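Local coordinates for protein putative phosphosugar isomerase (PDB 3G68) that is a putative phosphosugar isomerase built of two SIS domains, which probably binds sugar phosphates and is perhaps related in activity to glucosamine-6-phosphate synthase, at residues G323-P326 and T327-G330; P333-P336 and K337-F341. All coordinates share one frame; numbering follows the deposited sequence.

Interaction 1. Residues G323-P326 and T327-G330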
loop_
_atom_site.group_PDB
_atom_site.type_symbol
_atom_site.label_atom_id
_atom_site.label_comp_id
_atom_site.label_asym_id
_atom_site.label_seq_id
_atom_site.Cartn_x
_atom_site.Cartn_y
_atom_site.Cartn_z
ATOM N N GLY B 323 5.930 -48.871 15.362
ATOM C CA GLY B 323 6.516 -48.076 16.416
ATOM C C GLY B 323 5.625 -47.972 17.643
ATOM O O GLY B 323 6.131 -48.022 18.778
ATOM N N GLU B 324 4.313 -47.863 17.439
ATOM C CA GLU B 324 3.385 -47.584 18.549
ATOM C C GLU B 324 2.660 -48.731 19.269
ATOM O O GLU B 324 2.490 -48.716 20.497
ATOM C CB GLU B 324 2.294 -46.644 18.079
ATOM C CG GLU B 324 2.798 -45.268 17.684
ATOM C CD GLU B 324 1.631 -44.268 17.470
ATOM O OE1 GLU B 324 0.470 -44.717 17.382
ATOM O OE2 GLU B 324 1.875 -43.036 17.384
ATOM N N ILE B 325 2.176 -49.684 18.493
ATOM C CA ILE B 325 1.350 -50.768 19.056
ATOM C C ILE B 325 2.172 -51.792 19.839
ATOM O O ILE B 325 1.702 -52.234 20.878
ATOM C CB ILE B 325 0.410 -51.374 17.980
ATOM C CG1 ILE B 325 -0.502 -50.259 17.418
ATOM C CG2 ILE B 325 -0.417 -52.545 18.533
ATOM C CD1 ILE B 325 -1.567 -49.651 18.423
ATOM N N PRO B 326 3.365 -52.211 19.349
ATOM C CA PRO B 326 4.142 -53.142 20.154
ATOM C C PRO B 326 4.435 -52.664 21.584
ATOM O O PRO B 326 4.497 -53.498 22.482
ATOM C CB PRO B 326 5.445 -53.304 19.379
ATOM C CG PRO B 326 5.048 -53.135 17.993
ATOM C CD PRO B 326 3.995 -52.010 18.049
ATOM N N THR B 327 4.563 -51.353 21.792
ATOM C CA THR B 327 4.781 -50.811 23.148
ATOM C C THR B 327 3.594 -51.131 24.073
ATOM O O THR B 327 3.754 -51.147 25.288
ATOM C CB THR B 327 5.077 -49.275 23.136
ATOM O OG1 THR B 327 3.901 -48.560 22.728
ATOM C CG2 THR B 327 6.181 -48.958 22.166
ATOM N N LEU B 328 2.403 -51.372 23.503
ATOM C CA LEU B 328 1.230 -51.783 24.287
ATOM C C LEU B 328 1.095 -53.312 24.398
ATOM O O LEU B 328 0.138 -53.791 24.990
ATOM C CB LEU B 328 -0.034 -51.190 23.660
ATOM C CG LEU B 328 -0.062 -49.703 23.320
ATOM C CD1 LEU B 328 -1.416 -49.348 22.736
ATOM C CD2 LEU B 328 0.233 -48.855 24.542
ATOM N N ARG B 329 2.064 -54.065 23.874
ATOM C CA ARG B 329 2.086 -55.523 23.843
ATOM C C ARG B 329 3.403 -56.082 24.391
ATOM O O ARG B 329 3.850 -57.162 23.998
ATOM C CB ARG B 329 1.885 -56.031 22.390
ATOM C CG ARG B 329 0.578 -55.646 21.742
ATOM C CD ARG B 329 0.675 -55.672 20.202
ATOM N NE ARG B 329 1.147 -56.945 19.616
ATOM C CZ ARG B 329 0.368 -57.950 19.220
ATOM N NH1 ARG B 329 -0.943 -57.885 19.316
ATOM N NH2 ARG B 329 0.912 -59.042 18.682
ATOM N N GLY B 330 4.032 -55.340 25.293
ATOM C CA GLY B 330 5.264 -55.779 25.966
ATOM C C GLY B 330 6.553 -55.852 25.169
ATOM O O GLY B 330 7.458 -56.593 25.551
#

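Interaction 2. Residues P333-P336 and K337-F341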
loop_
_atom_site.group_PDB
_atom_site.type_symbol
_atom_site.label_atom_id
_atom_site.label_comp_id
_atom_site.label_asym_id
_atom_site.label_seq_id
_atom_site.Cartn_x
_atom_site.Cartn_y
_atom_site.Cartn_z
ATOM N N PRO B 333 9.910 -52.220 20.136
ATOM C CA PRO B 333 10.051 -52.698 18.758
ATOM C C PRO B 333 11.399 -52.462 18.090
ATOM O O PRO B 333 11.623 -52.986 17.005
ATOM C CB PRO B 333 8.922 -51.983 18.031
ATOM C CG PRO B 333 8.708 -50.752 18.792
ATOM C CD PRO B 333 9.007 -51.052 20.210
ATOM N N SER B 334 12.265 -51.667 18.716
ATOM C CA SER B 334 13.588 -51.406 18.173
ATOM C C SER B 334 14.626 -52.424 18.636
ATOM O O SER B 334 15.733 -52.387 18.135
ATOM C CB SER B 334 14.060 -49.994 18.534
ATOM O OG SER B 334 13.467 -49.060 17.665
ATOM N N VAL B 335 14.262 -53.315 19.569
ATOM C CA VAL B 335 15.180 -54.360 20.090
ATOM C C VAL B 335 14.734 -55.786 19.694
ATOM O O VAL B 335 13.670 -56.223 20.114
ATOM C CB VAL B 335 15.278 -54.291 21.621
ATOM C CG1 VAL B 335 16.234 -55.403 22.162
ATOM C CG2 VAL B 335 15.727 -52.879 22.068
ATOM N N PRO B 336 15.538 -56.529 18.909
ATOM C CA PRO B 336 15.048 -57.868 18.553
ATOM C C PRO B 336 14.827 -58.822 19.729
ATOM O O PRO B 336 15.309 -58.585 20.827
ATOM C CB PRO B 336 16.148 -58.430 17.638
ATOM C CG PRO B 336 17.349 -57.630 17.943
ATOM C CD PRO B 336 16.853 -56.255 18.297
ATOM N N LYS B 337 14.017 -59.841 19.478
ATOM C CA LYS B 337 13.702 -60.920 20.416
ATOM C C LYS B 337 14.967 -61.503 21.059
ATOM O O LYS B 337 15.031 -61.659 22.271
ATOM C CB LYS B 337 12.977 -62.037 19.652
ATOM C CG LYS B 337 12.590 -63.286 20.488
ATOM C CD LYS B 337 11.943 -64.351 19.627
ATOM C CE LYS B 337 11.697 -65.641 20.389
ATOM N NZ LYS B 337 10.565 -65.550 21.338
ATOM N N ASP B 338 15.951 -61.823 20.219
ATOM C CA ASP B 338 17.212 -62.424 20.654
ATOM C C ASP B 338 18.335 -61.649 19.990
ATOM O O ASP B 338 18.614 -61.828 18.798
ATOM C CB ASP B 338 17.238 -63.920 20.272
ATOM C CG ASP B 338 18.429 -64.674 20.893
ATOM O OD1 ASP B 338 19.419 -64.018 21.303
ATOM O OD2 ASP B 338 18.387 -65.929 20.965
ATOM N N THR B 339 18.995 -60.779 20.757
ATOM C CA THR B 339 20.074 -59.979 20.200
ATOM C C THR B 339 21.298 -60.817 19.767
ATOM O O THR B 339 22.131 -60.339 18.994
ATOM C CB THR B 339 20.472 -58.817 21.154
ATOM O OG1 THR B 339 20.796 -59.345 22.450
ATOM C CG2 THR B 339 19.276 -57.834 21.273
ATOM N N ARG B 340 21.380 -62.065 20.213
ATOM C CA ARG B 340 22.480 -62.952 19.812
ATOM C C ARG B 340 22.089 -64.083 18.871
ATOM O O ARG B 340 22.857 -65.050 18.715
ATOM C CB ARG B 340 23.170 -63.511 21.052
ATOM C CG ARG B 340 24.120 -62.521 21.670
ATOM C CD ARG B 340 24.979 -63.148 22.737
ATOM N NE ARG B 340 25.635 -64.361 22.248
ATOM C CZ ARG B 340 25.267 -65.606 22.546
ATOM N NH1 ARG B 340 24.221 -65.874 23.330
ATOM N NH2 ARG B 340 25.955 -66.604 22.029
ATOM N N PHE B 341 20.947 -63.939 18.190
ATOM C CA PHE B 341 20.464 -64.985 17.295
ATOM C C PHE B 341 21.452 -65.287 16.172
ATOM O O PHE B 341 21.782 -66.448 15.931
ATOM C CB PHE B 341 19.109 -64.619 16.706
ATOM C CG PHE B 341 18.598 -65.632 15.757
ATOM C CD1 PHE B 341 17.943 -66.764 16.229
ATOM C CD2 PHE B 341 18.809 -65.488 14.403
ATOM C CE1 PHE B 341 17.497 -67.738 15.355
ATOM C CE2 PHE B 341 18.365 -66.440 13.537
ATOM C CZ PHE B 341 17.703 -67.570 14.020
#

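Interaction 1. Residues G323-P326 and T327-G330
G323 meets T327 across the turn through its carbonyl O, 3.5 Å from T327 CG2; having no side chain, it fits this buried place on helix 316-324. E324 O takes the hydroxyl of T327: OG1 donates to it at 2.6 Å, tilted 33° from the carbonyl plane. A chi1 of 68° holds OG1 between the backbone N and carbonyl carbon of T327, facing E324 O, a role suited to a small hydroxyl residue. I325 O accepts from L328 N at 2.9 Å. This i to i+3 spacing marks a 3-10 turn at the end of the alpha helix, in what is probably the second SIS domain, built on the sheet with strands 210-215 to 299-300. The branched side chain of I325 splits its contacts, CG2 lying 3.7 Å from R329 CD while CD1 approaches L328 CD1 more loosely; it also touches L205 and V206 of helix 202-206. P326 has no N-H to give a carbonyl four residues back, which suits the change to i to i+3 bonds, and its carbonyl O receives R329 N at 2.9 Å. CG and CD of R329 run beside I325 O, while NH1 and NH2 reach the carbonyl oxygens of V206, S208 and M234.

Interaction 2. Residues P333-P336 and K337-F341
The methyl CG2 of T339 lies over one face of the P336 ring, on its CG-CD side, 3.9 Å from P336 CG, and the two side chains run at about a right angle. The same methyl touches V335 CG1 at 4.0 Å, sitting against both residues in a small apolar patch on the surface. A chi1 of 55° brings it there, with CG2 anti to the carbonyl carbon of T339. The second flat group, the D338 carboxylate, folds back to its own chain. Its OD1 accepts R340 N at 3.0 Å on the anti side, 34° out of the carboxylate plane, forming an Asx turn; OD2 makes a salt bridge with K344. Aspartate suits this place because its short side chain can accept a backbone N-H two residues on while keeping the other oxygen for a lysine. A type I beta turn from D338 to F341 overlaps the Asx turn, closed by F341 N to D338 O at 3.2 Å, and R340 takes the N-cap position. The P336 ring fixes its own phi, two residues before the turn begins. The segment leads into helix 341-345, while at its other end P333 and S334 pack against I4 of helix 4-20.

Reading from the N terminus, the chain leaves helix 316-324 and closes interaction 1 as a short turn over residues 323-330. Interaction 2 follows in series at 333-341, so the two local turns neither nest nor cross, and their centres are about 15 Å apart. The two meet at P333, the first residue of interaction 2: its CB packs on P326 CB at 4.0 Å, and its CD on T327 CG2 at 4.0 Å. Interaction 1 packs the end of helix 316-324 against helices 187-200, 202-206 and 220-234. Interaction 2 carries the chain past helix 4-20, where S334 also bonds to S140 and G141, and delivers it to helix 341-345.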